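Local coordinates for protein azurocidin (Homo sapiens, PDB 1A7S) that binds heparin and acts as a neutrophil antibacterial protein and chemoattractant for monocytes and fibroblasts, being a serine protease homolog of the elastase subfamily, at residues Q11-A16 and S104-P109; T52-A57 and Q66-F71; Q85-L90 and R155-C160. One frame throughout, in Å; residues are numbered along the deposited sequence. Where two conformers were deposited one is given.

In the fold
Along the chain, the two segments of contact 1 lie at either end of the first barrel of this trypsin-like fold: 11-16 runs into its first strand, and 104-109 lies in the connection running from its last strand, 91-95, to the second barrel. Between them the chain makes the beta hairpin of contact 2, where 52-57 and 66-71 close a short loop entirely within the span of contact 1. The two touch, S67 meeting S104 and V105 packing on Q69 and G56. Contact 3 opens at 85-90, before contact 1 is completed, and closes at 155-160, so contacts 1 and 3 cross. It lies across the chain's centre from the other two and bridges the barrels.

Contact 1. Residues Q11-A16 and S104-P109; sequences QFPFLA and SVTILP
P13 and F14 form the corner of a type I turn, F12 to L15, that runs into strand 15-20, and there they meet T106 and L108. The amide N of T106 donates to P13 O at 3.1 Å, approaching from well above the carbonyl plane. The same oxygen takes a CA-H...O contact from V105 CA at 3.3 Å. F14 CA returns a similar contact to T106 O, 3.2 Å away, a buried carbonyl with no conventional hydrogen-bond partner in the model.

The segment 104-109 belongs to the connection between the two beta-barrels of the chymotrypsin-type fold, so the turn at the entrance to the first barrel packs against the chain on its way to the second. F14 CG, set between the backbone N and the carbonyl carbon (chi1 50°), lies on the L108 side, 3.8 Å from L108 CB. L108 CD1 sits over one face of the ring in a CH-pi contact, 4.0 Å from the centroid and 12° off the normal; F12 C lies over the opposite face. P178 and V180 of strand 178-181 also touch F14. T106 OG1 stands near the ring's edge and packs against P13 CG at 3.3 Å.

Contact 2. Residues T52-A57 and Q66-F71; sequences TVVLGA and QSRQTF. With EOH (ethanol), chain E; EOH (ethanol), chain J.
V53 and L55 pair with F71 and Q69 as neighbouring antiparallel strands of the six-stranded first barrel, the N-terminal half of the trypsin-like fold; strand 51-55 lies between 69-77 and 15-20, where the barrel closes. Both are hydrogen-bonded pairs, each with two backbone bonds; L55 N to Q69 O, 2.8 Å, is nearly straight at 172°. Between them V54 and T70 form the non-hydrogen-bonded pair.

V53, L55, Q69 and F71 share one face. F71 CE1 meets L55 CD1 at 3.6 Å, the two side chains crossing at about a right angle, while L95 of the adjoining barrel strand also packs on F71 and A16 touches L55.

V54 and T70 lie on the other face, next to R68. Extended from CG to NE, the R68 side chain brings its CD to 3.8 Å from V54 CG1, and A57 CB sits over one face of the guanidinium, 3.7 Å from R68 NE. E64, in the loop joining the strands, forms a salt bridge with R68 NE. A bound ethanol, probably from the crystallisation liquor, lies beside T52, V54 and T70; its oxygen is 2.8 Å from T52 OG1, a probable hydrogen bond.

Past the strand, G56 adopts a positive phi of 74°, favourable for glycine, and its CA lies 3.5 Å from S67 O. In one of two deposited conformers, S67 OG donates to G56 O at 2.7 Å, in the carbonyl plane on a lone pair.

Contact 3. Residues Q85-L90 and R155-C160; sequences QNLNDL and RPNNVC
R155 reaches Q85 with the end of its guanidinium, NH2 and NH1 both donating to Q85 O, at 2.8 and 3.1 Å. The oxygen lies close to the guanidinium plane, and both nitrogens lie in the carbonyl plane. NH1 adds a weak bond to N86 O. Over one face of the guanidinium rests L87 CD2, which also touches N157 CG at 3.7 Å and so contacts both polar groups.

N157 grips N88 twice: its OD1 accepts from N88 N at 2.9 Å, almost straight at 175°, and its ND2 donates to N88 OD1 at 3.0 Å. The two amide planes are 33° apart. With N157 CG anti to the backbone N (chi1 -157°), that carbon is carried toward the 85-90 segment. A water donates to N157 OD1 and accepts from D89 N, extending the link by one residue.

Local turns present the groups on both sides. N86 and L87 make a G1 beta bulge opposite D82, and on the other side R155 to N158 is a type I turn, with N158 N bonded to R155 O and the C154-C160 disulfide nearby. F191 and F202 of the second barrel pack against R155. The contact therefore joins a loop of the first barrel to the second, just beside D89, at the position of the triad aspartate in active relatives; its OD2 is hydrogen-bonded to the OG atoms of S41 and S190. Because the directional bonds of R155 and N157 go mostly to main-chain atoms, the join depends on backbone geometry more than on apolar burial.

Contact 1. Residues Q11-A16 and S104-P109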
loop_
_atom_site.group_PDB
_atom_site.type_symbol
_atom_site.label_atom_id
_atom_site.label_comp_id
_atom_site.label_asym_id
_atom_site.label_seq_id
_atom_site.Cartn_x
_atom_site.Cartn_y
_atom_site.Cartn_z
ATOM N N GLN A 11 13.871 -5.062 -4.028
ATOM C CA GLN A 11 14.093 -3.638 -3.718
ATOM C C GLN A 11 13.039 -3.155 -2.702
ATOM O O GLN A 11 13.379 -2.284 -1.893
ATOM C CB GLN A 11 13.982 -2.814 -4.995
ATOM C CG GLN A 11 14.337 -1.349 -4.788
ATOM C CD GLN A 11 14.407 -0.577 -6.074
ATOM O OE1 GLN A 11 14.376 -1.153 -7.204
ATOM N NE2 GLN A 11 14.393 0.743 -6.010
ATOM N N PHE A 12 11.821 -3.670 -2.783
ATOM C CA PHE A 12 10.734 -3.343 -1.860
ATOM C C PHE A 12 10.161 -4.597 -1.254
ATOM O O PHE A 12 9.066 -5.080 -1.595
ATOM C CB PHE A 12 9.634 -2.577 -2.628
ATOM C CG PHE A 12 10.205 -1.332 -3.288
ATOM C CD1 PHE A 12 10.449 -0.188 -2.605
ATOM C CD2 PHE A 12 10.491 -1.301 -4.641
ATOM C CE1 PHE A 12 10.909 0.950 -3.201
ATOM C CE2 PHE A 12 10.955 -0.221 -5.271
ATOM C CZ PHE A 12 11.210 0.942 -4.562
ATOM N N PRO A 13 10.934 -5.207 -0.326
ATOM C CA PRO A 13 10.602 -6.582 0.107
ATOM C C PRO A 13 9.419 -6.693 1.077
ATOM O O PRO A 13 8.992 -7.806 1.393
ATOM C CB PRO A 13 11.898 -7.078 0.699
ATOM C CG PRO A 13 12.629 -5.875 1.159
ATOM C CD PRO A 13 12.217 -4.748 0.263
ATOM N N PHE A 14 8.842 -5.590 1.484
ATOM C CA PHE A 14 7.652 -5.522 2.275
ATOM C C PHE A 14 6.390 -5.522 1.449
ATOM O O PHE A 14 5.291 -5.526 1.997
ATOM C CB PHE A 14 7.692 -4.309 3.222
ATOM C CG PHE A 14 8.054 -3.050 2.467
ATOM C CD1 PHE A 14 7.151 -2.408 1.684
ATOM C CD2 PHE A 14 9.385 -2.556 2.502
ATOM C CE1 PHE A 14 7.491 -1.307 0.896
ATOM C CE2 PHE A 14 9.713 -1.468 1.720
ATOM C CZ PHE A 14 8.809 -0.861 0.914
ATOM N N LEU A 15 6.493 -5.403 0.128
ATOM C CA LEU A 15 5.354 -5.201 -0.699
ATOM C C LEU A 15 4.468 -6.455 -0.808
ATOM O O LEU A 15 5.018 -7.563 -0.994
ATOM C CB LEU A 15 5.707 -4.799 -2.110
ATOM C CG LEU A 15 6.055 -3.438 -2.436
ATOM C CD1 LEU A 15 6.235 -3.312 -3.956
ATOM C CD2 LEU A 15 5.085 -2.357 -1.928
ATOM N N ALA A 16 3.185 -6.234 -0.783
ATOM C CA ALA A 16 2.223 -7.302 -1.027
ATOM C C ALA A 16 1.486 -7.061 -2.323
ATOM O O ALA A 16 1.208 -5.929 -2.683
ATOM C CB ALA A 16 1.187 -7.275 0.120
ATOM N N SER A 104 13.514 -11.798 0.830
ATOM C CA SER A 104 12.487 -11.226 -0.101
ATOM C C SER A 104 11.207 -10.779 0.610
ATOM O O SER A 104 10.338 -10.278 -0.082
ATOM C CB SER A 104 12.094 -12.311 -1.138
ATOM O OG SER A 104 13.169 -12.664 -1.941
ATOM N N VAL A 105 11.127 -11.007 1.910
ATOM C CA VAL A 105 9.911 -10.676 2.684
ATOM C C VAL A 105 10.368 -10.048 4.012
ATOM O O VAL A 105 10.958 -10.703 4.884
ATOM C CB VAL A 105 9.059 -11.902 2.934
ATOM C CG1 VAL A 105 7.866 -11.555 3.840
ATOM C CG2 VAL A 105 8.538 -12.520 1.628
ATOM N N THR A 106 10.048 -8.760 4.162
ATOM C CA THR A 106 10.400 -8.019 5.356
ATOM C C THR A 106 9.196 -7.165 5.794
ATOM O O THR A 106 8.234 -6.985 5.055
ATOM C CB THR A 106 11.563 -6.989 5.023
ATOM O OG1 THR A 106 11.034 -6.049 4.082
ATOM C CG2 THR A 106 12.784 -7.657 4.555
ATOM N N ILE A 107 9.289 -6.684 7.020
ATOM C CA ILE A 107 8.257 -5.855 7.621
ATOM C C ILE A 107 8.646 -4.388 7.418
ATOM O O ILE A 107 9.759 -3.945 7.680
ATOM C CB ILE A 107 8.111 -6.179 9.117
ATOM C CG1 ILE A 107 7.546 -7.596 9.299
ATOM C CG2 ILE A 107 7.346 -5.124 9.880
ATOM C CD1 ILE A 107 7.689 -8.120 10.745
ATOM N N LEU A 108 7.650 -3.590 7.036
ATOM C CA LEU A 108 7.804 -2.148 6.865
ATOM C C LEU A 108 7.382 -1.451 8.182
ATOM O O LEU A 108 6.255 -1.626 8.609
ATOM C CB LEU A 108 6.844 -1.673 5.759
ATOM C CG LEU A 108 6.869 -0.184 5.429
ATOM C CD1 LEU A 108 8.230 0.266 4.981
ATOM C CD2 LEU A 108 5.839 0.122 4.353
ATOM N N PRO A 109 8.273 -0.680 8.784
ATOM C CA PRO A 109 7.941 -0.009 10.048
ATOM C C PRO A 109 7.012 1.177 9.865
ATOM O O PRO A 109 6.926 1.777 8.792
ATOM C CB PRO A 109 9.325 0.492 10.566
ATOM C CG PRO A 109 10.232 0.446 9.430
ATOM C CD PRO A 109 9.695 -0.531 8.431
#

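Contact 2. Residues T52-A57 and Q66-F71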
loop_
_atom_site.group_PDB
_atom_site.type_symbol
_atom_site.label_atom_id
_atom_site.label_comp_id
_atom_site.label_asym_id
_atom_site.label_seq_id
_atom_site.Cartn_x
_atom_site.Cartn_y
_atom_site.Cartn_z
ATOM N N THR A 52 -6.428 -13.467 -1.924
ATOM C CA THR A 52 -5.192 -13.932 -1.368
ATOM C C THR A 52 -4.137 -12.840 -1.319
ATOM O O THR A 52 -4.317 -11.784 -1.934
ATOM C CB THR A 52 -4.594 -15.107 -2.168
ATOM O OG1 THR A 52 -4.320 -14.683 -3.458
ATOM C CG2 THR A 52 -5.568 -16.292 -2.123
ATOM N N VAL A 53 -3.104 -13.086 -0.509
ATOM C CA VAL A 53 -2.012 -12.155 -0.317
ATOM C C VAL A 53 -0.721 -12.842 -0.730
ATOM O O VAL A 53 -0.444 -13.908 -0.204
ATOM C CB VAL A 53 -1.879 -11.670 1.146
ATOM C CG1 VAL A 53 -0.660 -10.781 1.315
ATOM C CG2 VAL A 53 -3.161 -10.973 1.575
ATOM N N VAL A 54 0.024 -12.238 -1.638
ATOM C CA VAL A 54 1.292 -12.741 -2.078
ATOM C C VAL A 54 2.413 -11.806 -1.658
ATOM O O VAL A 54 2.407 -10.624 -2.004
ATOM C CB VAL A 54 1.320 -12.913 -3.620
ATOM C CG1 VAL A 54 2.642 -13.560 -4.050
ATOM C CG2 VAL A 54 0.171 -13.766 -4.088
ATOM N N LEU A 55 3.349 -12.339 -0.892
ATOM C CA LEU A 55 4.568 -11.647 -0.467
ATOM C C LEU A 55 5.766 -12.224 -1.203
ATOM O O LEU A 55 5.725 -13.398 -1.623
ATOM C CB LEU A 55 4.753 -11.818 1.034
ATOM C CG LEU A 55 3.586 -11.393 1.939
ATOM C CD1 LEU A 55 4.018 -11.571 3.402
ATOM C CD2 LEU A 55 3.175 -9.983 1.648
ATOM N N GLY A 56 6.843 -11.494 -1.317
ATOM C CA GLY A 56 8.031 -11.975 -1.969
ATOM C C GLY A 56 7.961 -12.040 -3.486
ATOM O O GLY A 56 8.854 -12.616 -4.102
ATOM N N ALA A 57 6.931 -11.443 -4.096
ATOM C CA ALA A 57 6.829 -11.498 -5.539
ATOM C C ALA A 57 7.728 -10.481 -6.219
ATOM O O ALA A 57 8.024 -9.426 -5.667
ATOM C CB ALA A 57 5.400 -11.225 -5.955
ATOM N N GLN A 66 10.784 -20.097 -4.658
ATOM C CA GLN A 66 11.733 -19.951 -3.580
ATOM C C GLN A 66 11.724 -18.553 -3.005
ATOM O O GLN A 66 12.382 -18.369 -2.005
ATOM C CB GLN A 66 13.148 -20.364 -3.953
ATOM C CG GLN A 66 13.442 -21.834 -4.059
ATOM C CD GLN A 66 12.884 -22.467 -5.304
ATOM O OE1 GLN A 66 13.247 -22.076 -6.402
ATOM N NE2 GLN A 66 11.892 -23.319 -5.134
ATOM N N SER A 67 10.974 -17.615 -3.598
ATOM C CA SER A 67 10.902 -16.259 -3.067
ATOM C C SER A 67 9.533 -15.945 -2.429
ATOM O O SER A 67 9.464 -15.154 -1.488
ATOM C CB SER A 67 11.143 -15.264 -4.208
ATOM O OG SER A 67 11.208 -13.944 -3.751
ATOM N N ARG A 68 8.472 -16.448 -3.000
ATOM C CA ARG A 68 7.130 -16.111 -2.593
ATOM C C ARG A 68 6.641 -16.835 -1.363
ATOM O O ARG A 68 6.999 -17.958 -1.082
ATOM C CB ARG A 68 6.146 -16.348 -3.719
ATOM C CG ARG A 68 6.265 -15.330 -4.863
ATOM C CD ARG A 68 5.210 -15.649 -5.895
ATOM N NE ARG A 68 5.303 -14.736 -7.023
ATOM C CZ ARG A 68 4.261 -14.482 -7.855
ATOM N NH1 ARG A 68 3.056 -14.979 -7.700
ATOM N NH2 ARG A 68 4.471 -13.622 -8.851
ATOM N N GLN A 69 5.708 -16.157 -0.675
ATOM C CA GLN A 69 4.904 -16.701 0.339
ATOM C C GLN A 69 3.467 -16.271 0.097
ATOM O O GLN A 69 3.220 -15.069 -0.098
ATOM C CB GLN A 69 5.307 -16.364 1.747
ATOM C CG GLN A 69 6.758 -16.815 2.089
ATOM C CD GLN A 69 7.180 -16.228 3.445
ATOM O OE1 GLN A 69 6.437 -16.395 4.444
ATOM N NE2 GLN A 69 8.288 -15.531 3.463
ATOM N N THR A 70 2.534 -17.163 0.091
ATOM C CA THR A 70 1.141 -16.927 -0.167
ATOM C C THR A 70 0.255 -17.195 1.021
ATOM O O THR A 70 0.495 -18.179 1.741
ATOM C CB THR A 70 0.612 -17.626 -1.422
ATOM O OG1 THR A 70 1.480 -17.292 -2.548
ATOM C CG2 THR A 70 -0.783 -17.313 -1.769
ATOM N N PHE A 71 -0.753 -16.379 1.222
ATOM C CA PHE A 71 -1.647 -16.459 2.361
ATOM C C PHE A 71 -3.096 -16.210 2.033
ATOM O O PHE A 71 -3.447 -15.471 1.127
ATOM C CB PHE A 71 -1.275 -15.342 3.413
ATOM C CG PHE A 71 0.193 -15.341 3.780
ATOM C CD1 PHE A 71 1.145 -14.737 2.993
ATOM C CD2 PHE A 71 0.642 -15.993 4.939
ATOM C CE1 PHE A 71 2.512 -14.820 3.254
ATOM C CE2 PHE A 71 1.988 -16.024 5.254
ATOM C CZ PHE A 71 2.930 -15.465 4.403
HETATM C C1 EOH E . 11.100 -9.390 -5.155
HETATM C C2 EOH E . 10.469 -8.190 -5.580
HETATM O O EOH E . 10.948 -10.755 -4.829
HETATM C C1 EOH J . -1.269 -16.296 -5.922
HETATM C C2 EOH J . -0.410 -17.189 -5.021
HETATM O O EOH J . -2.453 -15.826 -5.205
#

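Contact 3. Residues Q85-L90 and R155-C160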
loop_
_atom_site.group_PDB
_atom_site.type_symbol
_atom_site.label_atom_id
_atom_site.label_comp_id
_atom_site.label_asym_id
_atom_site.label_seq_id
_atom_site.Cartn_x
_atom_site.Cartn_y
_atom_site.Cartn_z
ATOM N N GLN A 85 -16.692 9.669 1.382
ATOM C CA GLN A 85 -15.767 10.752 1.626
ATOM C C GLN A 85 -14.344 10.293 1.387
ATOM O O GLN A 85 -13.412 11.086 1.586
ATOM C CB GLN A 85 -15.985 11.257 3.046
ATOM C CG GLN A 85 -17.199 12.110 3.272
ATOM C CD GLN A 85 -17.135 13.439 2.593
ATOM O OE1 GLN A 85 -16.130 14.183 2.777
ATOM N NE2 GLN A 85 -18.104 13.723 1.715
ATOM N N ASN A 86 -14.173 9.014 1.055
ATOM C CA ASN A 86 -12.784 8.508 0.950
ATOM C C ASN A 86 -12.069 8.735 2.238
ATOM O O ASN A 86 -10.861 9.188 2.229
ATOM C CB ASN A 86 -12.112 9.253 -0.217
ATOM C CG ASN A 86 -12.787 8.948 -1.540
ATOM O OD1 ASN A 86 -13.276 9.813 -2.299
ATOM N ND2 ASN A 86 -12.903 7.644 -1.814
ATOM N N LEU A 87 -12.724 8.510 3.354
ATOM C CA LEU A 87 -12.100 8.799 4.666
ATOM C C LEU A 87 -11.722 7.519 5.404
ATOM O O LEU A 87 -12.482 6.516 5.330
ATOM C CB LEU A 87 -13.102 9.522 5.572
ATOM C CG LEU A 87 -13.244 11.002 5.457
ATOM C CD1 LEU A 87 -14.223 11.436 6.537
ATOM C CD2 LEU A 87 -12.001 11.819 5.373
ATOM N N ASN A 88 -10.642 7.541 6.096
ATOM C CA ASN A 88 -10.192 6.411 6.892
ATOM C C ASN A 88 -10.001 5.195 6.049
ATOM O O ASN A 88 -10.422 4.094 6.374
ATOM C CB ASN A 88 -11.112 6.199 8.058
ATOM C CG ASN A 88 -11.195 7.353 9.054
ATOM O OD1 ASN A 88 -10.545 8.356 8.940
ATOM N ND2 ASN A 88 -12.037 7.114 10.064
ATOM N N ASP A 89 -9.336 5.389 4.904
ATOM C CA ASP A 89 -9.147 4.354 3.890
ATOM C C ASP A 89 -7.979 3.459 4.237
ATOM O O ASP A 89 -6.881 3.574 3.726
ATOM C CB ASP A 89 -9.001 4.975 2.512
ATOM C CG ASP A 89 -9.055 3.905 1.406
ATOM O OD1 ASP A 89 -9.308 2.731 1.774
ATOM O OD2 ASP A 89 -8.902 4.269 0.249
ATOM N N LEU A 90 -8.252 2.521 5.137
ATOM C CA LEU A 90 -7.214 1.741 5.785
ATOM C C LEU A 90 -7.830 0.394 6.212
ATOM O O LEU A 90 -8.888 0.333 6.823
ATOM C CB LEU A 90 -6.644 2.458 6.954
ATOM C CG LEU A 90 -5.571 1.686 7.823
ATOM C CD1 LEU A 90 -4.386 1.594 7.017
ATOM C CD2 LEU A 90 -5.378 2.463 9.133
ATOM N N ARG A 155 -5.833 17.327 2.535
ATOM C CA ARG A 155 -6.855 17.376 3.599
ATOM C C ARG A 155 -6.274 16.588 4.769
ATOM O O ARG A 155 -5.387 15.751 4.568
ATOM C CB ARG A 155 -8.104 16.651 3.053
ATOM C CG ARG A 155 -7.807 15.239 2.726
ATOM C CD ARG A 155 -8.733 14.725 1.579
ATOM N NE ARG A 155 -9.893 14.256 2.069
ATOM C CZ ARG A 155 -10.787 13.318 1.869
ATOM N NH1 ARG A 155 -10.418 12.054 1.650
ATOM N NH2 ARG A 155 -12.077 13.589 1.845
ATOM N N PRO A 156 -6.676 16.908 5.986
ATOM C CA PRO A 156 -6.082 16.323 7.165
ATOM C C PRO A 156 -6.024 14.820 7.219
ATOM O O PRO A 156 -5.027 14.276 7.758
ATOM C CB PRO A 156 -6.817 16.936 8.337
ATOM C CG PRO A 156 -7.431 18.173 7.847
ATOM C CD PRO A 156 -7.678 17.981 6.349
ATOM N N ASN A 157 -7.001 14.107 6.682
ATOM C CA ASN A 157 -7.008 12.629 6.758
ATOM C C ASN A 157 -5.941 11.968 5.880
ATOM O O ASN A 157 -5.718 10.766 6.020
ATOM C CB ASN A 157 -8.388 12.129 6.238
ATOM C CG ASN A 157 -8.739 10.786 6.755
ATOM O OD1 ASN A 157 -8.922 9.829 5.981
ATOM N ND2 ASN A 157 -8.833 10.663 8.060
ATOM N N ASN A 158 -5.347 12.746 4.987
ATOM C CA ASN A 158 -4.444 12.245 3.984
ATOM C C ASN A 158 -3.072 12.864 4.067
ATOM O O ASN A 158 -2.890 13.947 4.644
ATOM C CB ASN A 158 -5.008 12.507 2.574
ATOM C CG ASN A 158 -6.277 11.676 2.338
ATOM O OD1 ASN A 158 -6.182 10.435 1.976
ATOM N ND2 ASN A 158 -7.382 12.222 2.483
ATOM N N VAL A 159 -2.112 12.215 3.448
ATOM C CA VAL A 159 -0.827 12.764 3.069
ATOM C C VAL A 159 -0.839 12.748 1.510
ATOM O O VAL A 159 -1.232 11.755 0.919
ATOM C CB VAL A 159 0.364 11.871 3.530
ATOM C CG1 VAL A 159 1.678 12.452 2.979
ATOM C CG2 VAL A 159 0.421 11.803 5.020
ATOM N N CYS A 160 -0.594 13.904 0.921
ATOM C CA CYS A 160 -0.667 14.064 -0.522
ATOM C C CYS A 160 0.715 14.288 -1.105
ATOM O O CYS A 160 1.577 14.878 -0.476
ATOM C CB CYS A 160 -1.558 15.221 -0.908
ATOM S SG CYS A 160 -3.246 15.034 -0.408
HETATM O O HOH W 1 -8.040 7.966 4.126
#